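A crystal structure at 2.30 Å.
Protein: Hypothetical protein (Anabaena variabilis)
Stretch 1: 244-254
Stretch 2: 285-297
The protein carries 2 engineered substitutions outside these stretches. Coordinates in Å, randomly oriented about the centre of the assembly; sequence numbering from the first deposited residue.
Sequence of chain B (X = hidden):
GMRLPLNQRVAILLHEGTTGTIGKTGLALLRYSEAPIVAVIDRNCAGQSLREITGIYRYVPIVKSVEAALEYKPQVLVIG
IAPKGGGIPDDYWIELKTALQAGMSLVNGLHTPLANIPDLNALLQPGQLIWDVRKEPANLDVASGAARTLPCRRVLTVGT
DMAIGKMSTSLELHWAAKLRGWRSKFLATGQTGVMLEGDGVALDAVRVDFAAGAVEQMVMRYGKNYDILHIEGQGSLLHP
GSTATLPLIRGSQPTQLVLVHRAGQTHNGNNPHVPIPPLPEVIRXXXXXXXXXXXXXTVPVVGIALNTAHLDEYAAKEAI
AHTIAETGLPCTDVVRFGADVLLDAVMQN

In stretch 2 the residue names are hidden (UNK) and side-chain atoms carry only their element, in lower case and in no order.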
# COMPACT_ATOMS: atom_id res chain seq x y z
N ALA B 244 -1.71 4.15 -3.12
CA ALA B 244 -2.70 3.33 -3.83
C ALA B 244 -2.59 3.17 -5.33
O ALA B 244 -3.14 2.23 -5.90
CB ALA B 244 -4.11 3.79 -3.47
N THR B 245 -1.90 4.09 -6.00
CA THR B 245 -1.75 3.96 -7.43
C THR B 245 -0.95 2.71 -7.81
O THR B 245 -1.26 2.07 -8.81
CB THR B 245 -1.04 5.19 -8.05
OG1 THR B 245 -1.72 6.39 -7.66
CG2 THR B 245 -1.07 5.09 -9.57
N LEU B 246 0.07 2.36 -7.02
CA LEU B 246 0.91 1.23 -7.39
C LEU B 246 0.12 -0.10 -7.44
O LEU B 246 0.15 -0.77 -8.48
CB LEU B 246 2.16 1.15 -6.51
CG LEU B 246 3.19 0.07 -6.82
CD1 LEU B 246 3.65 0.08 -8.29
CD2 LEU B 246 4.37 0.23 -5.85
N PRO B 247 -0.59 -0.48 -6.34
CA PRO B 247 -1.42 -1.70 -6.44
C PRO B 247 -2.51 -1.64 -7.50
O PRO B 247 -2.86 -2.68 -8.05
CB PRO B 247 -2.03 -1.83 -5.03
CG PRO B 247 -1.82 -0.48 -4.37
CD PRO B 247 -0.60 0.08 -4.98
N LEU B 248 -3.07 -0.47 -7.79
CA LEU B 248 -4.07 -0.37 -8.87
C LEU B 248 -3.46 -0.81 -10.20
O LEU B 248 -4.03 -1.63 -10.91
CB LEU B 248 -4.63 1.04 -8.98
CG LEU B 248 -5.61 1.39 -7.85
CD1 LEU B 248 -5.94 2.87 -7.84
CD2 LEU B 248 -6.87 0.57 -7.96
N ILE B 249 -2.28 -0.28 -10.50
CA ILE B 249 -1.54 -0.63 -11.72
C ILE B 249 -1.10 -2.11 -11.73
O ILE B 249 -1.26 -2.81 -12.72
CB ILE B 249 -0.30 0.28 -11.88
CG1 ILE B 249 -0.75 1.70 -12.21
CG2 ILE B 249 0.62 -0.24 -12.97
CD1 ILE B 249 0.39 2.74 -12.30
N ARG B 250 -0.53 -2.58 -10.63
CA ARG B 250 -0.03 -3.95 -10.56
C ARG B 250 -1.17 -4.95 -10.54
O ARG B 250 -1.14 -5.96 -11.26
CB ARG B 250 0.85 -4.11 -9.31
CG ARG B 250 2.14 -3.29 -9.35
CD ARG B 250 3.22 -3.97 -10.20
NE ARG B 250 4.44 -3.16 -10.27
CZ ARG B 250 4.63 -2.16 -11.12
NH1 ARG B 250 3.71 -1.85 -12.04
NH2 ARG B 250 5.76 -1.48 -11.06
N GLY B 251 -2.19 -4.69 -9.73
CA GLY B 251 -3.33 -5.60 -9.66
C GLY B 251 -4.15 -5.70 -10.93
O GLY B 251 -4.55 -6.78 -11.32
N SER B 252 -4.37 -4.56 -11.60
CA SER B 252 -5.22 -4.52 -12.79
C SER B 252 -4.50 -4.79 -14.09
O SER B 252 -5.16 -5.08 -15.07
CB SER B 252 -5.94 -3.18 -12.90
OG SER B 252 -5.04 -2.11 -13.13
N GLN B 253 -3.16 -4.69 -14.11
CA GLN B 253 -2.38 -4.93 -15.33
C GLN B 253 -3.02 -4.14 -16.48
O GLN B 253 -3.40 -4.71 -17.51
CB GLN B 253 -2.32 -6.43 -15.64
CG GLN B 253 -1.64 -7.25 -14.56
CD GLN B 253 -0.11 -7.12 -14.58
OE1 GLN B 253 0.55 -7.61 -15.50
NE2 GLN B 253 0.45 -6.50 -13.55
N PRO B 254 -3.13 -2.82 -16.33
CA PRO B 254 -3.92 -2.06 -17.30
C PRO B 254 -3.39 -2.12 -18.73
O PRO B 254 -2.18 -2.23 -18.95
CB PRO B 254 -3.84 -0.61 -16.76
CG PRO B 254 -2.63 -0.57 -15.85
CD PRO B 254 -2.47 -1.96 -15.32
N UNK B 285 6.69 9.27 -15.99
CA UNK B 285 6.66 8.63 -14.68
C UNK B 285 5.66 7.45 -14.66
O UNK B 285 6.05 6.30 -14.41
c UNK B 285 5.51 10.32 -11.33
c UNK B 285 5.98 9.14 -12.18
c UNK B 285 6.31 9.65 -13.59
c UNK B 285 7.15 8.43 -11.55
N UNK B 286 4.39 7.73 -14.96
CA UNK B 286 3.38 6.65 -14.97
C UNK B 286 3.70 5.51 -15.94
O UNK B 286 3.54 4.32 -15.61
c UNK B 286 1.96 7.20 -15.21
c UNK B 286 1.35 7.78 -13.96
c UNK B 286 0.23 8.78 -11.61
c UNK B 286 0.84 6.95 -12.98
o UNK B 286 -0.35 9.20 -10.43
c UNK B 286 0.30 7.44 -11.82
c UNK B 286 0.72 9.67 -12.55
c UNK B 286 1.28 9.15 -13.73
N UNK B 287 4.18 5.85 -17.13
CA UNK B 287 4.50 4.82 -18.12
C UNK B 287 5.63 3.91 -17.65
O UNK B 287 5.57 2.69 -17.83
o UNK B 287 2.70 6.76 -22.24
c UNK B 287 3.50 5.90 -20.17
o UNK B 287 4.88 6.75 -21.94
c UNK B 287 3.72 6.51 -21.55
c UNK B 287 4.79 5.43 -19.49
N UNK B 288 6.65 4.52 -17.04
CA UNK B 288 7.80 3.80 -16.51
C UNK B 288 7.38 2.87 -15.37
O UNK B 288 7.86 1.73 -15.30
c UNK B 288 8.92 4.79 -16.08
o UNK B 288 9.44 5.45 -17.24
c UNK B 288 10.07 4.07 -15.35
N UNK B 289 6.49 3.36 -14.49
CA UNK B 289 5.94 2.56 -13.38
C UNK B 289 5.09 1.42 -13.94
O UNK B 289 5.23 0.28 -13.51
c UNK B 289 4.38 2.54 -11.34
c UNK B 289 6.01 4.39 -11.63
c UNK B 289 5.11 3.41 -12.38
N UNK B 290 4.22 1.72 -14.89
CA UNK B 290 3.34 0.71 -15.46
C UNK B 290 4.08 -0.40 -16.22
O UNK B 290 3.68 -1.56 -16.14
c UNK B 290 2.27 1.36 -16.34
N UNK B 291 5.15 -0.06 -16.94
CA UNK B 291 5.96 -1.07 -17.63
C UNK B 291 7.00 -1.71 -16.70
O UNK B 291 7.60 -2.73 -17.05
c UNK B 291 6.71 -0.47 -18.81
o UNK B 291 7.79 0.35 -18.36
N UNK B 292 7.25 -1.10 -15.54
CA UNK B 292 8.27 -1.58 -14.62
C UNK B 292 9.62 -1.64 -15.30
O UNK B 292 10.36 -2.62 -15.15
N UNK B 293 9.95 -0.61 -16.07
CA UNK B 293 11.20 -0.56 -16.80
C UNK B 293 11.43 -1.71 -17.77
O UNK B 293 12.55 -1.91 -18.24
N UNK B 294 10.36 -2.46 -18.09
CA UNK B 294 10.41 -3.61 -19.00
C UNK B 294 9.88 -4.93 -18.43
O UNK B 294 9.81 -5.92 -19.15
N UNK B 295 9.54 -4.96 -17.15
CA UNK B 295 9.06 -6.19 -16.52
C UNK B 295 7.65 -6.52 -17.01
O UNK B 295 7.28 -7.69 -17.18
c UNK B 295 9.09 -6.05 -15.01
N UNK B 296 6.87 -5.48 -17.24
CA UNK B 296 5.51 -5.63 -17.70
C UNK B 296 5.48 -5.08 -19.11
O UNK B 296 6.46 -4.51 -19.58
c UNK B 296 4.58 -4.89 -16.74
c UNK B 296 5.53 -5.86 -12.70
c UNK B 296 4.64 -6.47 -14.82
c UNK B 296 5.79 -4.59 -13.18
c UNK B 296 5.47 -4.27 -14.48
c UNK B 296 4.96 -6.80 -13.52
c UNK B 296 4.88 -5.21 -15.31
N UNK B 297 4.38 -5.29 -19.81
CA UNK B 297 4.26 -4.77 -21.16
C UNK B 297 4.15 -3.25 -21.14
O UNK B 297 3.86 -2.64 -20.09
O HOH W 1 -3.30 8.33 -9.62

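Position 285 carries four side-chain carbons, forked at the second, and none reaches stretch 1; this is Leu285. At 286 one carbon leads to a six-carbon ring bearing an oxygen, and the edge of the ring meets Thr245 and Ile249; this is Tyr286. Its CE1 is 3.5 Å from CG2 of Thr245, and CD1 of Ile249 lies near the ring plane as well. A water donates to both OG1 of Thr245 and OH of Tyr286, at 3.2 Å each, joining the two hydroxyl groups.

Position 287 has three carbons, the third carrying two oxygens, and its CA-to-CB bond points away from stretch 1; a carboxylate on this short chain is Glu287. At 288 a single carbon bears one oxygen and one carbon, the pattern of Thr288, which makes no contact across the interface. Position 289 shows one carbon carrying two more, packed against Leu246 and Ile249: it is Val289. Its CG1 is 4.0 Å from CD1 of Leu246 and 4.1 Å from CD1 of Ile249. The lone carbon at 290 packs on Ile249 and identifies Ala290, whose CB sits 4.1 Å from CG2 of Ile249; here the two backbones come close, CA of Ile249 being 6.3 Å from CA of Ala290.

At 291 the CA-to-CB bond points away from stretch 1, and the side chain of one carbon and one oxygen does not touch it; this is Ser291. Positions 292, 293 and 294 have no side-chain atoms, hence Gly292, Gly293 and Gly294. All three have positive phi, and at Gly294 a CB would be jammed against the preceding carbonyl oxygen. Position 295 has one carbon, out of reach of stretch 1, and is Ala295. At 296 one carbon precedes an unsubstituted six-carbon ring, which lies over one face of the Arg250 guanidinium; this is Phe296, its CE2 3.4 Å from CZ of Arg250. Position 297, without side-chain atoms, is Gly297.

The contact joins two helices whose axes cross at -49° and approach to 10.1 Å. Ile249 packs among Tyr286, Val289 and Ala290, and Leu246 extends this apolar patch. Arg250 then ties the helix to the end of its partner: NH1 and NH2 of Arg250 both donate to O of Val289, at 3.0 and 3.1 Å, with the acceptor near the guanidinium plane. This leaves a guanidinium face free for Phe296, which the glycine-rich turn brings back toward stretch 1. Beyond the helix, Gln253 anchors its own side chain through NE2 to O of Arg250 at 2.8 Å, while its OE1 approaches CD1 of Phe296 at 4.3 Å.

Stretch 2 (285-297) LYETVASGGGAFG
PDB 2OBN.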